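Local coordinates for endoribonuclease L-PSP/chorismate mutase-like domain-containing protein (Shewanella oneidensis, PDB 2OTM) that is of unknown function but belongs to the YjgF/chorismate mutase-like family and is probably an endoribonuclease-like protein that assembles as a trimer, at residues I32-Y45 with P141-L154. Residues are numbered along the deposited sequence; the frame is centred on the assembly and turned at random. Where two conformers were deposited one is given.
Sequences IVGSQLMTSGQFPY and PLNSLCLVYLFAEL
Leu-37 and Ala-152 form an antiparallel hydrogen-bonded pair, with both N-to-O distances 2.8 Å (Leu-37 N to Ala-152 O, Ala-152 N to Leu-37 O). Strands 36-39 and 146-153 run nearly antiparallel, their axes at 166°, and Leu-154 N to Ser-35 O and Thr-39 N to Leu-150 O extend the ladder. Between Met-38 and Gln-42 the register slips by one residue, after which Gln-42 and Val-148 exchange backbone bonds as a single bridge.

Thr-39 spans the slip: with chi1 at 73°, OG1 lies between the backbone N and carbonyl carbon, where it accepts a hydrogen bond from Leu-150 N (3.1 Å) and donates to Ser-40 O. The hydroxyl thus replaces a backbone acceptor, while Thr-39 O takes a water shared with Leu-150 O. Glycine suits position 41, where a CB would run into Tyr-149 OH and Leu-147 CD1; without one, Gly-41 CA lies over the face of the Tyr-149 ring in a CH-pi contact, 3.6 Å from its centroid. Farther along, the Phe-43 ring is sandwiched: Leu-147 CD1 presses on one face (3.4 Å to the centroid), Leu-142 CD1 lies over the opposite one, and Pro-141 CB and Ser-144 CB meet its edge. Ser-144 OG donates to Cys-146 O (2.7 Å), within its own segment, and touches Pro-44 CD. Back in the first ladder, Met-38, a selenomethionine, lays CB against Phe-151 CD2 (3.5 Å), its selenium standing obliquely to the ring in a loose Met-aromatic contact.

This long-range antiparallel pairing lies inside the mixed sheet, with strand 30-33 flanking 36-39 and strand 92-100 flanking 146-153. Val-148 and Leu-150 pack on helix 62-84, whereas Met-38, Tyr-149 and Phe-151 meet Arg-95 or Arg-132 of the second subunit, so one face serves the core and the other the trimer interface.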
# COMPACT_ATOMS: atom_id res chain seq x y z
N ILE B 32 -11.15 -11.73 -2.95
CA ILE B 32 -10.88 -12.71 -1.90
C ILE B 32 -9.78 -13.65 -2.40
O ILE B 32 -9.82 -14.13 -3.55
CB ILE B 32 -12.14 -13.54 -1.50
CG1 ILE B 32 -13.24 -12.64 -0.95
CG2 ILE B 32 -11.79 -14.61 -0.43
CD1 ILE B 32 -14.59 -13.32 -0.68
N VAL B 33 -8.77 -13.84 -1.55
CA VAL B 33 -7.71 -14.83 -1.78
C VAL B 33 -7.62 -15.64 -0.49
O VAL B 33 -7.39 -15.12 0.60
CB VAL B 33 -6.35 -14.20 -2.17
CG1 VAL B 33 -5.87 -13.21 -1.10
CG2 VAL B 33 -5.32 -15.28 -2.40
N GLY B 34 -7.89 -16.93 -0.60
CA GLY B 34 -7.94 -17.77 0.57
C GLY B 34 -8.99 -17.29 1.54
O GLY B 34 -10.17 -17.23 1.20
N SER B 35 -8.53 -16.93 2.73
CA SER B 35 -9.40 -16.42 3.78
C SER B 35 -9.35 -14.88 3.90
O SER B 35 -9.93 -14.31 4.82
CB SER B 35 -8.97 -17.03 5.11
OG SER B 35 -7.68 -16.54 5.47
N GLN B 36 -8.69 -14.21 2.95
CA GLN B 36 -8.46 -12.77 3.02
C GLN B 36 -9.36 -12.05 2.04
O GLN B 36 -9.30 -12.29 0.85
CB GLN B 36 -6.99 -12.47 2.70
CG GLN B 36 -6.05 -13.07 3.72
CD GLN B 36 -4.60 -13.04 3.30
OE1 GLN B 36 -3.96 -14.07 3.27
NE2 GLN B 36 -4.08 -11.87 2.97
N LEU B 37 -10.22 -11.18 2.57
CA LEU B 37 -11.14 -10.36 1.81
C LEU B 37 -10.62 -8.93 1.87
O LEU B 37 -10.34 -8.42 2.95
CB LEU B 37 -12.51 -10.45 2.47
CG LEU B 37 -13.65 -9.52 2.05
CD1 LEU B 37 -14.03 -9.72 0.63
CD2 LEU B 37 -14.85 -9.82 2.93
N MSE B 38 -10.48 -8.29 0.71
CA MSE B 38 -9.94 -6.94 0.67
C MSE B 38 -10.80 -6.06 -0.21
O MSE B 38 -11.21 -6.47 -1.30
CB MSE B 38 -8.51 -6.97 0.19
CG MSE B 38 -8.32 -7.57 -1.16
SE MSE B 38 -6.48 -8.05 -1.39
CE MSE B 38 -6.35 -9.48 -0.18
N THR B 39 -11.09 -4.85 0.26
CA THR B 39 -11.88 -3.92 -0.54
C THR B 39 -10.99 -3.11 -1.49
O THR B 39 -9.78 -3.01 -1.32
CB THR B 39 -12.68 -2.96 0.36
OG1 THR B 39 -11.79 -1.98 0.95
CG2 THR B 39 -13.40 -3.73 1.43
N SER B 40 -11.62 -2.53 -2.51
CA SER B 40 -11.06 -1.43 -3.26
C SER B 40 -11.37 -0.16 -2.45
O SER B 40 -11.83 -0.24 -1.32
CB SER B 40 -11.63 -1.38 -4.67
OG SER B 40 -11.21 -2.51 -5.41
N GLY B 41 -11.07 1.00 -3.00
CA GLY B 41 -11.15 2.24 -2.22
C GLY B 41 -12.56 2.65 -1.90
O GLY B 41 -13.43 2.63 -2.78
N GLN B 42 -12.78 3.07 -0.66
CA GLN B 42 -14.10 3.43 -0.15
C GLN B 42 -14.10 4.90 0.27
O GLN B 42 -13.17 5.35 0.90
CB GLN B 42 -14.47 2.57 1.05
CG GLN B 42 -14.42 1.11 0.76
CD GLN B 42 -15.57 0.64 -0.09
OE1 GLN B 42 -16.71 1.05 0.11
NE2 GLN B 42 -15.28 -0.24 -1.05
N PHE B 43 -15.14 5.62 -0.14
CA PHE B 43 -15.22 7.07 -0.02
C PHE B 43 -16.23 7.47 1.04
O PHE B 43 -17.16 6.70 1.37
CB PHE B 43 -15.72 7.63 -1.34
CG PHE B 43 -14.78 7.44 -2.49
CD1 PHE B 43 -14.80 6.27 -3.25
CD2 PHE B 43 -13.87 8.43 -2.83
CE1 PHE B 43 -13.92 6.10 -4.32
CE2 PHE B 43 -12.99 8.26 -3.88
CZ PHE B 43 -13.01 7.09 -4.63
N PRO B 44 -16.14 8.71 1.52
CA PRO B 44 -17.10 9.22 2.47
C PRO B 44 -18.40 9.75 1.82
O PRO B 44 -18.62 10.96 1.69
CB PRO B 44 -16.33 10.32 3.21
CG PRO B 44 -15.41 10.85 2.21
CD PRO B 44 -15.07 9.70 1.25
N TYR B 45 -19.22 8.79 1.41
CA TYR B 45 -20.50 9.03 0.80
C TYR B 45 -21.59 8.98 1.82
O TYR B 45 -21.61 8.12 2.68
CB TYR B 45 -20.85 7.92 -0.19
CG TYR B 45 -20.16 8.01 -1.53
CD1 TYR B 45 -20.45 9.05 -2.40
CD2 TYR B 45 -19.30 7.01 -1.97
CE1 TYR B 45 -19.85 9.14 -3.64
CE2 TYR B 45 -18.69 7.10 -3.21
CZ TYR B 45 -18.97 8.17 -4.04
OH TYR B 45 -18.40 8.26 -5.27
N PRO B 141 -9.09 10.74 -6.11
CA PRO B 141 -10.20 10.50 -7.03
C PRO B 141 -11.39 11.28 -6.53
O PRO B 141 -11.60 11.34 -5.30
CB PRO B 141 -10.43 8.99 -6.91
CG PRO B 141 -9.15 8.43 -6.32
CD PRO B 141 -8.75 9.52 -5.36
N LEU B 142 -12.11 11.93 -7.44
CA LEU B 142 -13.28 12.74 -7.14
C LEU B 142 -12.95 13.92 -6.20
O LEU B 142 -13.86 14.50 -5.63
CB LEU B 142 -14.40 11.87 -6.52
CG LEU B 142 -14.89 10.61 -7.29
CD1 LEU B 142 -15.97 9.85 -6.54
CD2 LEU B 142 -15.43 11.01 -8.64
N ASN B 143 -11.67 14.27 -6.06
CA ASN B 143 -11.25 15.26 -5.09
C ASN B 143 -11.70 14.94 -3.67
O ASN B 143 -11.86 15.85 -2.83
CB ASN B 143 -11.73 16.65 -5.50
CG ASN B 143 -11.08 17.76 -4.70
OD1 ASN B 143 -9.91 17.67 -4.28
ND2 ASN B 143 -11.84 18.84 -4.48
N SER B 144 -11.86 13.64 -3.39
CA SER B 144 -12.21 13.20 -2.06
C SER B 144 -11.17 13.61 -1.03
O SER B 144 -9.97 13.62 -1.29
CB SER B 144 -12.38 11.69 -2.02
OG SER B 144 -12.92 11.23 -0.78
N LEU B 145 -11.60 13.95 0.18
CA LEU B 145 -10.66 14.20 1.26
C LEU B 145 -9.92 12.92 1.65
O LEU B 145 -8.76 12.97 2.05
CB LEU B 145 -11.38 14.77 2.45
CG LEU B 145 -10.59 14.95 3.73
CD1 LEU B 145 -9.47 15.98 3.51
CD2 LEU B 145 -11.59 15.38 4.76
N CYS B 146 -10.59 11.78 1.54
CA CYS B 146 -9.99 10.55 1.98
C CYS B 146 -10.48 9.33 1.24
O CYS B 146 -11.51 9.35 0.55
CB CYS B 146 -10.24 10.35 3.48
SG CYS B 146 -11.98 10.07 3.96
N LEU B 147 -9.71 8.27 1.39
CA LEU B 147 -10.06 6.96 0.85
C LEU B 147 -9.65 5.91 1.88
O LEU B 147 -8.54 5.97 2.45
CB LEU B 147 -9.29 6.81 -0.46
CG LEU B 147 -9.63 5.96 -1.65
CD1 LEU B 147 -11.04 6.14 -2.15
CD2 LEU B 147 -8.60 6.33 -2.74
N VAL B 148 -10.50 4.90 2.07
CA VAL B 148 -10.26 3.87 3.05
C VAL B 148 -10.33 2.50 2.37
O VAL B 148 -11.18 2.27 1.51
CB VAL B 148 -11.30 3.98 4.23
CG1 VAL B 148 -11.36 2.73 5.05
CG2 VAL B 148 -10.96 5.22 5.10
N TYR B 149 -9.42 1.61 2.78
CA TYR B 149 -9.38 0.23 2.33
C TYR B 149 -9.33 -0.65 3.57
O TYR B 149 -8.55 -0.41 4.49
CB TYR B 149 -8.12 -0.05 1.52
CG TYR B 149 -7.99 0.74 0.26
CD1 TYR B 149 -7.57 2.07 0.27
CD2 TYR B 149 -8.21 0.14 -0.97
CE1 TYR B 149 -7.45 2.80 -0.92
CE2 TYR B 149 -8.10 0.86 -2.18
CZ TYR B 149 -7.72 2.19 -2.14
OH TYR B 149 -7.59 2.87 -3.32
N LEU B 150 -10.13 -1.70 3.58
CA LEU B 150 -10.17 -2.67 4.69
C LEU B 150 -9.78 -4.05 4.19
O LEU B 150 -9.99 -4.39 3.03
CB LEU B 150 -11.55 -2.74 5.30
CG LEU B 150 -12.10 -1.48 5.98
CD1 LEU B 150 -13.41 -1.79 6.62
CD2 LEU B 150 -11.13 -0.95 7.00
N PHE B 151 -9.20 -4.83 5.09
CA PHE B 151 -8.77 -6.19 4.85
C PHE B 151 -9.30 -7.03 6.02
O PHE B 151 -9.07 -6.68 7.19
CB PHE B 151 -7.27 -6.28 4.84
CG PHE B 151 -6.59 -5.43 3.78
CD1 PHE B 151 -6.42 -4.07 3.98
CD2 PHE B 151 -6.13 -5.98 2.63
CE1 PHE B 151 -5.82 -3.28 3.03
CE2 PHE B 151 -5.50 -5.19 1.66
CZ PHE B 151 -5.36 -3.85 1.87
N ALA B 152 -10.01 -8.11 5.70
CA ALA B 152 -10.71 -8.93 6.68
C ALA B 152 -10.35 -10.37 6.49
O ALA B 152 -10.11 -10.82 5.36
CB ALA B 152 -12.22 -8.75 6.58
N GLU B 153 -10.32 -11.10 7.59
CA GLU B 153 -10.14 -12.55 7.61
C GLU B 153 -11.48 -13.21 7.81
O GLU B 153 -12.23 -12.83 8.71
CB GLU B 153 -9.20 -12.97 8.76
CG GLU B 153 -8.82 -14.42 8.70
CD GLU B 153 -8.00 -14.91 9.88
OE1 GLU B 153 -7.76 -14.16 10.84
OE2 GLU B 153 -7.63 -16.10 9.84
N LEU B 154 -11.79 -14.18 6.96
CA LEU B 154 -13.02 -14.96 7.05
C LEU B 154 -12.70 -16.37 7.54
O LEU B 154 -13.61 -17.14 7.87
CB LEU B 154 -13.66 -15.07 5.67
CG LEU B 154 -13.96 -13.76 4.95
CD1 LEU B 154 -14.23 -14.09 3.50
CD2 LEU B 154 -15.12 -13.03 5.61
OXT LEU B 154 -11.52 -16.75 7.59
O HOH W 1 -5.92 -17.24 7.46
O HOH W 2 -8.21 -3.26 0.72
O HOH W 3 -9.39 1.63 -5.33